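Local coordinates for chitin-binding type-4 domain-containing protein (Photorhabdus laumondii subsp. laumondii, PDB 6T5Z) that is a copper-dependent lytic polysaccharide monooxygenase of family AA10 that probably cleaves chitin oxidatively, at residues Trp95-Lys101 against Phe115-Cys121. Numbering follows the deposited sequence.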
# COMPACT_ATOMS: atom_id res chain seq x y z
N TRP A 95 5.90 4.56 -9.44
CA TRP A 95 4.91 4.49 -8.37
C TRP A 95 3.67 3.86 -8.98
O TRP A 95 3.22 4.31 -10.04
CB TRP A 95 4.58 5.88 -7.82
CG TRP A 95 5.78 6.73 -7.65
CD1 TRP A 95 6.42 7.49 -8.61
CD2 TRP A 95 6.54 6.90 -6.45
NE1 TRP A 95 7.51 8.12 -8.06
CE2 TRP A 95 7.60 7.77 -6.74
CE3 TRP A 95 6.41 6.39 -5.15
CZ2 TRP A 95 8.54 8.15 -5.78
CZ3 TRP A 95 7.34 6.77 -4.20
CH2 TRP A 95 8.40 7.63 -4.52
N GLU A 96 3.11 2.83 -8.34
CA GLU A 96 1.95 2.20 -8.93
C GLU A 96 1.02 1.70 -7.84
O GLU A 96 1.42 1.52 -6.68
CB GLU A 96 2.34 1.04 -9.86
CG GLU A 96 2.96 -0.12 -9.14
CD GLU A 96 3.25 -1.31 -10.07
OE1 GLU A 96 3.00 -1.21 -11.29
OE2 GLU A 96 3.73 -2.33 -9.56
N TYR A 97 -0.25 1.49 -8.22
CA TYR A 97 -1.31 1.23 -7.25
C TYR A 97 -2.23 0.14 -7.78
O TYR A 97 -2.66 0.20 -8.94
CB TYR A 97 -2.10 2.52 -6.96
CG TYR A 97 -1.18 3.56 -6.37
CD1 TYR A 97 -0.47 4.44 -7.19
CD2 TYR A 97 -0.99 3.64 -4.99
CE1 TYR A 97 0.42 5.37 -6.65
CE2 TYR A 97 -0.12 4.56 -4.45
CZ TYR A 97 0.58 5.41 -5.28
OH TYR A 97 1.44 6.33 -4.72
N PHE A 98 -2.48 -0.86 -6.94
CA PHE A 98 -3.42 -1.94 -7.18
C PHE A 98 -4.60 -1.79 -6.22
O PHE A 98 -4.47 -1.21 -5.15
CB PHE A 98 -2.75 -3.30 -6.96
CG PHE A 98 -1.60 -3.59 -7.89
CD1 PHE A 98 -1.80 -4.39 -9.01
CD2 PHE A 98 -0.32 -3.09 -7.63
CE1 PHE A 98 -0.74 -4.68 -9.88
CE2 PHE A 98 0.74 -3.38 -8.49
CZ PHE A 98 0.52 -4.17 -9.61
N ILE A 99 -5.75 -2.35 -6.59
CA ILE A 99 -6.87 -2.37 -5.66
C ILE A 99 -7.49 -3.76 -5.63
O ILE A 99 -7.39 -4.52 -6.59
CB ILE A 99 -7.92 -1.27 -5.99
CG1 ILE A 99 -8.89 -1.07 -4.82
CG2 ILE A 99 -8.65 -1.58 -7.30
CD1 ILE A 99 -9.71 0.19 -4.94
N THR A 100 -8.09 -4.10 -4.49
CA THR A 100 -8.79 -5.37 -4.37
C THR A 100 -9.89 -5.47 -5.42
O THR A 100 -10.46 -4.46 -5.85
CB THR A 100 -9.39 -5.52 -2.96
OG1 THR A 100 -9.93 -4.26 -2.52
CG2 THR A 100 -8.32 -5.98 -1.98
N LYS A 101 -10.17 -6.70 -5.84
CA LYS A 101 -11.23 -6.95 -6.81
C LYS A 101 -12.59 -6.62 -6.21
O LYS A 101 -12.81 -6.71 -5.00
CB LYS A 101 -11.24 -8.42 -7.23
CG LYS A 101 -10.14 -8.84 -8.17
CD LYS A 101 -10.19 -10.35 -8.41
CE LYS A 101 -9.15 -10.78 -9.42
NZ LYS A 101 -8.86 -12.24 -9.36
N PHE A 115 -6.57 -9.39 -5.50
CA PHE A 115 -6.25 -8.11 -6.13
C PHE A 115 -6.51 -8.17 -7.62
O PHE A 115 -6.38 -9.23 -8.25
CB PHE A 115 -4.78 -7.75 -5.90
CG PHE A 115 -4.50 -7.09 -4.59
CD1 PHE A 115 -4.81 -5.76 -4.40
CD2 PHE A 115 -3.89 -7.79 -3.55
CE1 PHE A 115 -4.55 -5.13 -3.18
CE2 PHE A 115 -3.63 -7.16 -2.34
CZ PHE A 115 -3.95 -5.83 -2.16
N ASN A 116 -6.89 -7.03 -8.20
CA ASN A 116 -6.82 -6.91 -9.65
C ASN A 116 -5.39 -7.19 -10.10
O ASN A 116 -4.43 -6.90 -9.39
CB ASN A 116 -7.27 -5.51 -10.09
CG ASN A 116 -8.78 -5.32 -9.97
OD1 ASN A 116 -9.56 -6.25 -10.20
ND2 ASN A 116 -9.20 -4.12 -9.61
N SER A 117 -5.26 -7.80 -11.29
CA SER A 117 -3.94 -8.25 -11.72
C SER A 117 -3.06 -7.11 -12.22
O SER A 117 -1.84 -7.24 -12.20
CB SER A 117 -4.08 -9.32 -12.81
OG SER A 117 -4.56 -8.74 -14.01
N THR A 118 -3.64 -6.01 -12.65
CA THR A 118 -2.85 -4.90 -13.14
C THR A 118 -3.17 -3.66 -12.32
O THR A 118 -4.23 -3.58 -11.70
CB THR A 118 -3.13 -4.63 -14.63
OG1 THR A 118 -4.52 -4.35 -14.79
CG2 THR A 118 -2.72 -5.82 -15.48
N PRO A 119 -2.25 -2.70 -12.26
CA PRO A 119 -2.49 -1.50 -11.46
C PRO A 119 -3.56 -0.62 -12.09
O PRO A 119 -3.70 -0.57 -13.32
CB PRO A 119 -1.13 -0.79 -11.48
CG PRO A 119 -0.52 -1.21 -12.77
CD PRO A 119 -0.91 -2.67 -12.89
N PHE A 120 -4.29 0.12 -11.24
CA PHE A 120 -5.19 1.13 -11.78
C PHE A 120 -4.52 2.49 -11.93
O PHE A 120 -5.14 3.41 -12.46
CB PHE A 120 -6.44 1.29 -10.90
CG PHE A 120 -6.17 1.86 -9.53
CD1 PHE A 120 -6.18 3.23 -9.31
CD2 PHE A 120 -5.91 1.02 -8.46
CE1 PHE A 120 -5.95 3.75 -8.03
CE2 PHE A 120 -5.68 1.52 -7.18
CZ PHE A 120 -5.68 2.89 -6.98
N CYS A 121 -3.28 2.63 -11.47
CA CYS A 121 -2.59 3.90 -11.57
C CYS A 121 -1.09 3.62 -11.62
O CYS A 121 -0.59 2.78 -10.87
CB CYS A 121 -2.95 4.81 -10.38
SG CYS A 121 -2.20 6.46 -10.43
O HOH W 1 -5.68 -2.51 -9.50
O HOH W 2 -6.16 -11.59 -9.81
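The F98 ring presents a face to P119, whose CB sits 4.2 Å from the F98 ring centroid and 9° off its normal, a CH-pi contact. Follow the backbone next. Y97 N donates to C121 O (3.0 Å), and F120 N donates to Y97 O (2.8 Å), so F120 and C121 both face Y97 in a classic beta bulge where strand 121-126 begins beside strand 92-99. Further along, the two backbones part: water 1 spans I99 N (2.9 Å) and T118 O (2.8 Å), before N116 N meets I99 O directly at 3.0 Å. The F120 ring rests on Y97 CB (CZ to CB 3.6 Å) and I99 CB (CE2 to CB 3.8 Å), and C121 reaches C138 through a disulfide, tying this edge to strand 133-139. N116 ND2 is hydrogen-bonded to the Y144 hydroxyl. Here a loop packs against strand 92-99 in the immunoglobulin-like beta sandwich expected of an AA10 enzyme; the W95 side chain lies about 10 Å from the copper. With three direct backbone hydrogen bonds and two water bridges, the irregular loop is held by main-chain hydrogen bonds and apolar packing together, without a salt bridge.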